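Local coordinates for Co-chaperone protein HscB, mitochondrial precursor (Homo sapiens, PDB 3BVO) that acts as a co-chaperone in mitochondrial iron-sulfur cluster assembly, working with ISCU and HSPA9 and supporting cluster delivery to succinate dehydrogenase, at residues F28-P39 and E85-L95; F55-Q63 and Y100-R109. One frame throughout, in Å; residues are numbered along the deposited sequence.

How the interactions relate
Helix 83-104 of HscB enters both contacts, a worked example of one long helix serving two neighbours. Its first half receives the loop 28-39 of the zinc-binding region in interaction 1, and its last turn, with the start of helix 106-116, receives residues 55-63 in interaction 2. The centres lie 24 Å apart, with nearest atoms about 5 Å from each other and no touch between them. Along the chain the segments alternate, 28-39, 55-63, 85-95, 100-109. Interaction 1 thus ties the tetracysteine region to the J-domain, whereas interaction 2 closes the J-domain's own hairpin at the end nearer the C-terminal helices.

Interaction 1. Residues F28-P39 and E85-L95; sequences FFCPQCRALQAP and EKDFSEKHSTL. With ZN (zinc ion), chain C.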
loop_
_atom_site.group_PDB
_atom_site.type_symbol
_atom_site.label_atom_id
_atom_site.label_comp_id
_atom_site.label_asym_id
_atom_site.label_seq_id
_atom_site.Cartn_x
_atom_site.Cartn_y
_atom_site.Cartn_z
ATOM N N PHE A 28 -8.182 -1.058 -20.757
ATOM C CA PHE A 28 -9.493 -1.137 -20.135
ATOM C C PHE A 28 -10.605 -1.476 -21.129
ATOM O O PHE A 28 -11.446 -2.329 -20.857
ATOM C CB PHE A 28 -9.820 0.162 -19.395
ATOM C CG PHE A 28 -8.887 0.471 -18.262
ATOM C CD1 PHE A 28 -8.730 -0.416 -17.205
ATOM C CD2 PHE A 28 -8.185 1.667 -18.241
ATOM C CE1 PHE A 28 -7.866 -0.125 -16.155
ATOM C CE2 PHE A 28 -7.312 1.970 -17.195
ATOM C CZ PHE A 28 -7.156 1.070 -16.150
ATOM N N PHE A 29 -10.605 -0.813 -22.278
ATOM C CA PHE A 29 -11.670 -1.014 -23.241
ATOM C C PHE A 29 -11.174 -1.524 -24.572
ATOM O O PHE A 29 -10.101 -1.150 -25.022
ATOM C CB PHE A 29 -12.458 0.271 -23.423
ATOM C CG PHE A 29 -13.148 0.714 -22.184
ATOM C CD1 PHE A 29 -14.319 0.086 -21.764
ATOM C CD2 PHE A 29 -12.625 1.749 -21.418
ATOM C CE1 PHE A 29 -14.971 0.495 -20.595
ATOM C CE2 PHE A 29 -13.264 2.169 -20.253
ATOM C CZ PHE A 29 -14.441 1.540 -19.839
ATOM N N CYS A 30 -11.974 -2.378 -25.196
ATOM C CA CYS A 30 -11.647 -2.920 -26.498
ATOM C C CYS A 30 -11.774 -1.851 -27.570
ATOM O O CYS A 30 -12.834 -1.270 -27.735
ATOM C CB CYS A 30 -12.588 -4.061 -26.818
ATOM S SG CYS A 30 -12.446 -4.658 -28.489
ATOM N N PRO A 31 -10.688 -1.565 -28.294
ATOM C CA PRO A 31 -10.816 -0.535 -29.317
ATOM C C PRO A 31 -11.809 -0.886 -30.426
ATOM O O PRO A 31 -12.247 0.007 -31.164
ATOM C CB PRO A 31 -9.389 -0.405 -29.881
ATOM C CG PRO A 31 -8.678 -1.625 -29.469
ATOM C CD PRO A 31 -9.319 -2.097 -28.200
ATOM N N GLN A 32 -12.164 -2.165 -30.526
ATOM C CA GLN A 32 -12.939 -2.669 -31.654
ATOM C C GLN A 32 -14.421 -2.724 -31.359
ATOM O O GLN A 32 -15.226 -2.566 -32.272
ATOM C CB GLN A 32 -12.454 -4.056 -32.073
ATOM C CG GLN A 32 -11.009 -4.100 -32.551
ATOM C CD GLN A 32 -10.652 -5.402 -33.250
ATOM O OE1 GLN A 32 -11.462 -6.333 -33.318
ATOM N NE2 GLN A 32 -9.432 -5.476 -33.771
ATOM N N CYS A 33 -14.771 -2.950 -30.091
ATOM C CA CYS A 33 -16.171 -3.153 -29.681
ATOM C C CYS A 33 -16.603 -2.394 -28.401
ATOM O O CYS A 33 -17.772 -2.453 -27.999
ATOM C CB CYS A 33 -16.480 -4.653 -29.562
ATOM S SG CYS A 33 -15.813 -5.441 -28.088
ATOM N N ARG A 34 -15.655 -1.703 -27.773
ATOM C CA ARG A 34 -15.906 -0.817 -26.637
ATOM C C ARG A 34 -16.195 -1.550 -25.320
ATOM O O ARG A 34 -16.446 -0.912 -24.293
ATOM C CB ARG A 34 -17.012 0.196 -26.967
ATOM C CG ARG A 34 -16.809 1.593 -26.389
ATOM C CD ARG A 34 -17.943 2.498 -26.819
ATOM N NE ARG A 34 -18.241 3.528 -25.835
ATOM C CZ ARG A 34 -18.338 4.830 -26.094
ATOM N NH1 ARG A 34 -18.180 5.291 -27.324
ATOM N NH2 ARG A 34 -18.606 5.679 -25.111
ATOM N N ALA A 35 -16.139 -2.883 -25.346
ATOM C CA ALA A 35 -16.395 -3.727 -24.173
ATOM C C ALA A 35 -15.297 -3.614 -23.106
ATOM O O ALA A 35 -14.114 -3.453 -23.428
ATOM C CB ALA A 35 -16.555 -5.166 -24.601
ATOM N N LEU A 36 -15.692 -3.693 -21.833
ATOM C CA LEU A 36 -14.738 -3.594 -20.735
ATOM C C LEU A 36 -14.018 -4.914 -20.616
ATOM O O LEU A 36 -14.653 -5.958 -20.521
ATOM C CB LEU A 36 -15.437 -3.251 -19.419
ATOM C CG LEU A 36 -14.516 -3.058 -18.198
ATOM C CD1 LEU A 36 -14.169 -1.605 -17.984
ATOM C CD2 LEU A 36 -15.146 -3.597 -16.937
ATOM N N GLN A 37 -12.694 -4.866 -20.613
ATOM C CA GLN A 37 -11.883 -6.079 -20.673
ATOM C C GLN A 37 -11.589 -6.645 -19.295
ATOM O O GLN A 37 -11.710 -5.945 -18.286
ATOM C CB GLN A 37 -10.578 -5.810 -21.420
ATOM C CG GLN A 37 -10.765 -5.186 -22.778
ATOM C CD GLN A 37 -11.477 -6.116 -23.724
ATOM O OE1 GLN A 37 -10.893 -7.081 -24.202
ATOM N NE2 GLN A 37 -12.745 -5.835 -24.001
ATOM N N ALA A 38 -11.226 -7.928 -19.265
ATOM C CA ALA A 38 -10.750 -8.564 -18.044
ATOM C C ALA A 38 -9.466 -7.866 -17.571
ATOM O O ALA A 38 -8.610 -7.516 -18.377
ATOM C CB ALA A 38 -10.521 -10.037 -18.274
ATOM N N PRO A 39 -9.343 -7.624 -16.260
ATOM C CA PRO A 39 -8.150 -6.914 -15.812
ATOM C C PRO A 39 -6.899 -7.781 -15.935
ATOM O O PRO A 39 -6.974 -8.999 -15.790
ATOM C CB PRO A 39 -8.451 -6.609 -14.345
ATOM C CG PRO A 39 -9.913 -6.914 -14.148
ATOM C CD PRO A 39 -10.240 -7.961 -15.141
ATOM N N GLU A 85 -19.783 -7.763 -18.109
ATOM C CA GLU A 85 -19.246 -6.434 -17.834
ATOM C C GLU A 85 -19.384 -6.068 -16.364
ATOM O O GLU A 85 -18.438 -5.544 -15.776
ATOM C CB GLU A 85 -19.873 -5.377 -18.734
ATOM C CG GLU A 85 -19.270 -5.363 -20.115
ATOM C CD GLU A 85 -19.673 -4.151 -20.909
ATOM O OE1 GLU A 85 -20.887 -3.997 -21.192
ATOM O OE2 GLU A 85 -18.770 -3.358 -21.258
ATOM N N LYS A 86 -20.539 -6.369 -15.769
ATOM C CA LYS A 86 -20.722 -6.229 -14.319
ATOM C C LYS A 86 -19.609 -6.944 -13.532
ATOM O O LYS A 86 -18.978 -6.353 -12.656
ATOM C CB LYS A 86 -22.083 -6.770 -13.892
ATOM C CG LYS A 86 -23.239 -5.829 -14.116
ATOM C CD LYS A 86 -24.543 -6.528 -13.779
ATOM C CE LYS A 86 -25.737 -5.633 -14.068
ATOM N NZ LYS A 86 -26.902 -6.382 -14.641
ATOM N N ASP A 87 -19.380 -8.211 -13.867
ATOM C CA ASP A 87 -18.276 -8.983 -13.319
ATOM C C ASP A 87 -16.973 -8.226 -13.358
ATOM O O ASP A 87 -16.398 -7.931 -12.308
ATOM C CB ASP A 87 -18.105 -10.286 -14.089
ATOM C CG ASP A 87 -18.343 -11.495 -13.227
ATOM O OD1 ASP A 87 -17.548 -11.679 -12.262
ATOM O OD2 ASP A 87 -19.315 -12.250 -13.517
ATOM N N PHE A 88 -16.513 -7.906 -14.566
ATOM C CA PHE A 88 -15.230 -7.247 -14.743
ATOM C C PHE A 88 -15.174 -5.869 -14.105
ATOM O O PHE A 88 -14.126 -5.469 -13.607
ATOM C CB PHE A 88 -14.887 -7.125 -16.218
ATOM C CG PHE A 88 -14.655 -8.429 -16.895
ATOM C CD1 PHE A 88 -14.079 -9.497 -16.213
ATOM C CD2 PHE A 88 -14.984 -8.583 -18.238
ATOM C CE1 PHE A 88 -13.861 -10.703 -16.851
ATOM C CE2 PHE A 88 -14.762 -9.793 -18.887
ATOM C CZ PHE A 88 -14.202 -10.852 -18.188
ATOM N N SER A 89 -16.298 -5.152 -14.144
ATOM C CA SER A 89 -16.422 -3.832 -13.515
ATOM C C SER A 89 -16.168 -3.924 -12.017
ATOM O O SER A 89 -15.471 -3.089 -11.451
ATOM C CB SER A 89 -17.805 -3.240 -13.797
ATOM O OG SER A 89 -18.203 -2.315 -12.806
ATOM N N GLU A 90 -16.737 -4.954 -11.394
ATOM C CA GLU A 90 -16.501 -5.275 -9.991
ATOM C C GLU A 90 -15.039 -5.697 -9.762
ATOM O O GLU A 90 -14.380 -5.213 -8.828
ATOM C CB GLU A 90 -17.489 -6.360 -9.533
ATOM C CG GLU A 90 -17.118 -7.124 -8.272
ATOM C CD GLU A 90 -17.525 -6.406 -7.010
ATOM O OE1 GLU A 90 -16.890 -5.388 -6.664
ATOM O OE2 GLU A 90 -18.476 -6.871 -6.349
ATOM N N LYS A 91 -14.520 -6.579 -10.613
ATOM C CA LYS A 91 -13.133 -7.013 -10.449
ATOM C C LYS A 91 -12.164 -5.827 -10.481
ATOM O O LYS A 91 -11.488 -5.579 -9.483
ATOM C CB LYS A 91 -12.762 -8.122 -11.438
ATOM C CG LYS A 91 -13.454 -9.438 -11.105
ATOM C CD LYS A 91 -12.971 -10.636 -11.914
ATOM C CE LYS A 91 -13.665 -11.917 -11.417
ATOM N NZ LYS A 91 -13.064 -13.161 -11.977
ATOM N N HIS A 92 -12.135 -5.091 -11.600
ATOM C CA HIS A 92 -11.357 -3.853 -11.757
ATOM C C HIS A 92 -11.454 -2.931 -10.534
ATOM O O HIS A 92 -10.427 -2.582 -9.936
ATOM C CB HIS A 92 -11.847 -3.061 -12.972
ATOM C CG HIS A 92 -11.263 -3.498 -14.277
ATOM N ND1 HIS A 92 -9.959 -3.233 -14.636
ATOM C CD2 HIS A 92 -11.816 -4.144 -15.328
ATOM C CE1 HIS A 92 -9.727 -3.719 -15.842
ATOM N NE2 HIS A 92 -10.836 -4.281 -16.281
ATOM N N SER A 93 -12.684 -2.547 -10.170
ATOM C CA SER A 93 -12.938 -1.580 -9.082
ATOM C C SER A 93 -12.340 -2.004 -7.732
ATOM O O SER A 93 -11.798 -1.166 -6.990
ATOM C CB SER A 93 -14.436 -1.325 -8.936
ATOM O OG SER A 93 -14.676 -0.059 -8.353
ATOM N N THR A 94 -12.440 -3.300 -7.434
ATOM C CA THR A 94 -11.729 -3.909 -6.317
ATOM C C THR A 94 -10.226 -3.715 -6.439
ATOM O O THR A 94 -9.597 -3.271 -5.477
ATOM C CB THR A 94 -12.028 -5.425 -6.177
ATOM O OG1 THR A 94 -13.446 -5.654 -6.223
ATOM C CG2 THR A 94 -11.464 -5.975 -4.864
ATOM N N LEU A 95 -9.645 -4.037 -7.599
ATOM C CA LEU A 95 -8.190 -3.907 -7.762
ATOM C C LEU A 95 -7.804 -2.453 -7.562
ATOM O O LEU A 95 -6.868 -2.149 -6.827
ATOM C CB LEU A 95 -7.698 -4.384 -9.134
ATOM C CG LEU A 95 -7.860 -5.838 -9.597
ATOM C CD1 LEU A 95 -7.690 -5.905 -11.100
ATOM C CD2 LEU A 95 -6.881 -6.784 -8.910
HETATM ZN ZN ZN C . -13.797 -6.526 -28.439
#
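Pro39 lies over one face of the His92 imidazole, CG standing 3.4 Å from the ring centroid almost on the ring normal, a CH-pi contact. At the edge of the same ring, NE2 donates in plane to Gln37 O (2.7 Å). Phe28 also turns an edge here: His92 CE1 lies near the plane of its ring, while the two ring planes are inclined at 67°. Phe88 carries Ala38 over one face, CB 4.0 Å from the ring centroid, and is met edge-to-face by Trp14. With its CG anti to the backbone N (chi1 -177°), Leu36 lays CD2 against the helix, 3.6 Å from Phe88 CB. Farther along, Pro39 CB meets Leu95 CD1 at 3.4 Å. Glu85 reaches out to take the amide of Leu36, N to OE2 3.1 Å, on the anti side of the carboxylate. An alanine at His92 would remove both the donor and the flat surface, and would probably leave Gln37 O without this mate and Pro39 without its ring. The same loop supplies Cys30 and Cys33, which with Cys13 and Cys16 bind the zinc ion. Two polar bonds, from the side chains of His92 and Glu85 to the loop backbone, are thus set among apolar contacts, and together they join the zinc-binding loop to helix 83-104 of the J-domain.

Interaction 2. Residues F55-Q63 and Y100-R109; sequences FRVDTAKLQ and YKTLLAPLSR. With SO4 (sulfate ion), chain D.
Arg109 carries the polar contact: its guanidinium reaches Phe55 O through NH2, a hydrogen bond whose very short modelled length is doubtful, and turns back to its own segment, where NE donates to Leu103 O (2.7 Å) and NH1 to Leu104 O (3.3 Å). The bend at chi3 (-43°) swings the planar group back over the turn between the helices, and the model suggests a link from the loop before helix 59-73 to carbonyls at the end of helix 83-104. The flat group is sandwiched, Val57 CB over one face and Pro106 CA over the other. A sulfate, probably from the crystallisation liquor, accepts from Phe55 N through O4 (2.7 Å). Helices 59-73 and 83-104 make the antiparallel hairpin of the J-domain; the axes of segments 59-63 and 100-104 come within 10.6 Å at 177°. Asp58 caps the first of them, its OD1 accepting from Lys61 N (3.1 Å). Apolar contacts join the two helices. Leu62 brings CG to the edge of the Tyr100 ring, 3.8 Å from CD1, and lays CD2 against Leu103 CB and Leu104 CD1; Thr59 CB meets the same Leu104 methyl at 4.0 Å. In Phe55, CG points away from its own backbone N (chi1 -177°), which carries the ring out to set its edge against Pro106 O; the ring also touches helix 150-176 at Thr168, Val171 and Ser172.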
loop_
_atom_site.group_PDB
_atom_site.type_symbol
_atom_site.label_atom_id
_atom_site.label_comp_id
_atom_site.label_asym_id
_atom_site.label_seq_id
_atom_site.Cartn_x
_atom_site.Cartn_y
_atom_site.Cartn_z
ATOM N N PHE A 55 9.498 4.152 -3.651
ATOM C CA PHE A 55 8.921 4.345 -2.317
ATOM C C PHE A 55 8.268 5.719 -2.228
ATOM O O PHE A 55 7.320 5.940 -1.463
ATOM C CB PHE A 55 9.986 4.219 -1.234
ATOM C CG PHE A 55 9.443 4.336 0.167
ATOM C CD1 PHE A 55 8.517 3.405 0.652
ATOM C CD2 PHE A 55 9.860 5.359 0.999
ATOM C CE1 PHE A 55 8.004 3.492 1.930
ATOM C CE2 PHE A 55 9.360 5.450 2.283
ATOM C CZ PHE A 55 8.415 4.511 2.744
ATOM N N ARG A 56 8.812 6.630 -3.026
ATOM C CA ARG A 56 8.357 7.988 -3.136
ATOM C C ARG A 56 7.162 8.022 -4.086
ATOM O O ARG A 56 7.240 7.526 -5.207
ATOM C CB ARG A 56 9.527 8.829 -3.639
ATOM C CG ARG A 56 9.173 10.074 -4.403
ATOM C CD ARG A 56 10.452 10.815 -4.798
ATOM N NE ARG A 56 11.340 10.057 -5.696
ATOM C CZ ARG A 56 12.311 9.234 -5.298
ATOM N NH1 ARG A 56 13.054 8.607 -6.198
ATOM N NH2 ARG A 56 12.549 9.045 -4.005
ATOM N N VAL A 57 6.056 8.601 -3.614
ATOM C CA VAL A 57 4.774 8.601 -4.325
ATOM C C VAL A 57 3.965 9.864 -4.061
ATOM O O VAL A 57 3.638 10.171 -2.928
ATOM C CB VAL A 57 3.930 7.383 -3.911
ATOM C CG1 VAL A 57 2.453 7.604 -4.224
ATOM C CG2 VAL A 57 4.440 6.150 -4.610
ATOM N N ASP A 58 3.619 10.580 -5.120
ATOM C CA ASP A 58 2.791 11.783 -5.009
ATOM C C ASP A 58 1.305 11.457 -4.732
ATOM O O ASP A 58 0.543 11.051 -5.631
ATOM C CB ASP A 58 2.961 12.632 -6.264
ATOM C CG ASP A 58 2.016 13.800 -6.317
ATOM O OD1 ASP A 58 1.189 13.986 -5.394
ATOM O OD2 ASP A 58 2.109 14.546 -7.306
ATOM N N THR A 59 0.906 11.666 -3.478
ATOM C CA THR A 59 -0.413 11.250 -2.992
ATOM C C THR A 59 -1.571 12.101 -3.511
ATOM O O THR A 59 -2.715 11.642 -3.524
ATOM C CB THR A 59 -0.465 11.152 -1.449
ATOM O OG1 THR A 59 -0.170 12.423 -0.885
ATOM C CG2 THR A 59 0.543 10.153 -0.945
ATOM N N ALA A 60 -1.283 13.328 -3.939
ATOM C CA ALA A 60 -2.288 14.143 -4.641
ATOM C C ALA A 60 -2.566 13.574 -6.031
ATOM O O ALA A 60 -3.725 13.471 -6.439
ATOM C CB ALA A 60 -1.858 15.591 -4.735
ATOM N N LYS A 61 -1.499 13.199 -6.743
ATOM C CA LYS A 61 -1.620 12.575 -8.054
ATOM C C LYS A 61 -2.344 11.243 -7.922
ATOM O O LYS A 61 -3.285 10.950 -8.660
ATOM C CB LYS A 61 -0.245 12.373 -8.678
ATOM C CG LYS A 61 0.167 13.504 -9.565
ATOM C CD LYS A 61 1.495 13.257 -10.258
ATOM C CE LYS A 61 1.761 14.346 -11.307
ATOM N NZ LYS A 61 3.076 14.188 -11.992
ATOM N N LEU A 62 -1.905 10.459 -6.945
ATOM C CA LEU A 62 -2.448 9.141 -6.682
ATOM C C LEU A 62 -3.956 9.173 -6.549
ATOM O O LEU A 62 -4.668 8.393 -7.184
ATOM C CB LEU A 62 -1.849 8.617 -5.389
ATOM C CG LEU A 62 -2.067 7.142 -5.150
ATOM C CD1 LEU A 62 -1.376 6.329 -6.248
ATOM C CD2 LEU A 62 -1.524 6.810 -3.770
ATOM N N GLN A 63 -4.422 10.099 -5.717
ATOM C CA GLN A 63 -5.831 10.298 -5.418
ATOM C C GLN A 63 -6.605 10.681 -6.687
ATOM O O GLN A 63 -7.729 10.233 -6.905
ATOM C CB GLN A 63 -5.940 11.375 -4.340
ATOM C CG GLN A 63 -7.250 11.395 -3.568
ATOM C CD GLN A 63 -7.396 12.646 -2.707
ATOM O OE1 GLN A 63 -6.413 13.205 -2.221
ATOM N NE2 GLN A 63 -8.626 13.086 -2.520
ATOM N N TYR A 100 -4.797 1.580 -4.658
ATOM C CA TYR A 100 -4.833 2.868 -4.020
ATOM C C TYR A 100 -4.450 2.804 -2.528
ATOM O O TYR A 100 -3.474 3.446 -2.112
ATOM C CB TYR A 100 -6.187 3.532 -4.196
ATOM C CG TYR A 100 -6.259 4.842 -3.478
ATOM C CD1 TYR A 100 -5.403 5.896 -3.833
ATOM C CD2 TYR A 100 -7.159 5.037 -2.430
ATOM C CE1 TYR A 100 -5.452 7.126 -3.176
ATOM C CE2 TYR A 100 -7.221 6.274 -1.759
ATOM C CZ TYR A 100 -6.363 7.309 -2.144
ATOM O OH TYR A 100 -6.409 8.522 -1.508
ATOM N N LYS A 101 -5.209 2.035 -1.737
ATOM C CA LYS A 101 -4.919 1.850 -0.308
ATOM C C LYS A 101 -3.456 1.442 -0.078
ATOM O O LYS A 101 -2.770 2.042 0.748
ATOM C CB LYS A 101 -5.877 0.830 0.337
ATOM C CG LYS A 101 -7.367 1.117 0.091
ATOM C CD LYS A 101 -8.300 0.486 1.133
ATOM C CE LYS A 101 -8.354 1.323 2.435
ATOM N NZ LYS A 101 -9.506 0.968 3.341
ATOM N N THR A 102 -2.987 0.449 -0.836
ATOM C CA THR A 102 -1.626 -0.054 -0.732
ATOM C C THR A 102 -0.571 1.038 -0.945
ATOM O O THR A 102 0.379 1.160 -0.162
ATOM C CB THR A 102 -1.379 -1.172 -1.749
ATOM O OG1 THR A 102 -2.384 -2.173 -1.599
ATOM C CG2 THR A 102 0.002 -1.800 -1.569
ATOM N N LEU A 103 -0.719 1.821 -2.004
ATOM C CA LEU A 103 0.298 2.818 -2.308
ATOM C C LEU A 103 0.207 4.074 -1.434
ATOM O O LEU A 103 1.219 4.760 -1.247
ATOM C CB LEU A 103 0.265 3.207 -3.784
ATOM C CG LEU A 103 0.430 2.112 -4.824
ATOM C CD1 LEU A 103 0.540 2.768 -6.180
ATOM C CD2 LEU A 103 1.645 1.277 -4.537
ATOM N N LEU A 104 -0.987 4.364 -0.909
ATOM C CA LEU A 104 -1.219 5.576 -0.109
ATOM C C LEU A 104 -0.448 5.538 1.192
ATOM O O LEU A 104 0.171 6.523 1.568
ATOM C CB LEU A 104 -2.703 5.762 0.192
ATOM C CG LEU A 104 -3.190 7.102 0.765
ATOM C CD1 LEU A 104 -2.966 8.261 -0.206
ATOM C CD2 LEU A 104 -4.675 7.003 1.149
ATOM N N ALA A 105 -0.485 4.388 1.865
ATOM C CA ALA A 105 0.218 4.187 3.134
ATOM C C ALA A 105 1.686 3.879 2.903
ATOM O O ALA A 105 2.015 2.828 2.331
ATOM C CB ALA A 105 -0.434 3.051 3.933
ATOM N N PRO A 106 2.587 4.752 3.390
ATOM C CA PRO A 106 4.024 4.482 3.233
ATOM C C PRO A 106 4.397 3.053 3.636
ATOM O O PRO A 106 5.185 2.420 2.945
ATOM C CB PRO A 106 4.682 5.482 4.182
ATOM C CG PRO A 106 3.728 6.594 4.276
ATOM C CD PRO A 106 2.344 5.992 4.142
ATOM N N LEU A 107 3.815 2.550 4.726
ATOM C CA LEU A 107 4.147 1.214 5.206
ATOM C C LEU A 107 3.803 0.146 4.184
ATOM O O LEU A 107 4.691 -0.614 3.774
ATOM C CB LEU A 107 3.489 0.907 6.556
ATOM C CG LEU A 107 3.818 -0.432 7.232
ATOM C CD1 LEU A 107 5.309 -0.612 7.491
ATOM C CD2 LEU A 107 3.056 -0.577 8.521
ATOM N N SER A 108 2.538 0.089 3.763
ATOM C CA SER A 108 2.111 -0.948 2.813
ATOM C C SER A 108 2.826 -0.779 1.495
ATOM O O SER A 108 3.110 -1.754 0.809
ATOM C CB SER A 108 0.616 -0.906 2.574
ATOM O OG SER A 108 0.213 0.427 2.348
ATOM N N ARG A 109 3.123 0.465 1.148
ATOM C CA ARG A 109 3.913 0.752 -0.029
ATOM C C ARG A 109 5.300 0.101 0.059
ATOM O O ARG A 109 5.687 -0.671 -0.815
ATOM C CB ARG A 109 4.050 2.247 -0.181
ATOM C CG ARG A 109 4.534 2.676 -1.519
ATOM C CD ARG A 109 4.891 4.118 -1.478
ATOM N NE ARG A 109 3.897 4.908 -0.752
ATOM C CZ ARG A 109 4.142 6.109 -0.247
ATOM N NH1 ARG A 109 3.194 6.770 0.400
ATOM N NH2 ARG A 109 5.345 6.645 -0.386
HETATM S S SO4 D . 13.149 5.064 -4.718
HETATM O O1 SO4 D . 12.697 5.899 -5.828
HETATM O O2 SO4 D . 14.374 4.378 -5.118
HETATM O O3 SO4 D . 13.411 5.883 -3.528
HETATM O O4 SO4 D . 12.108 4.089 -4.414
#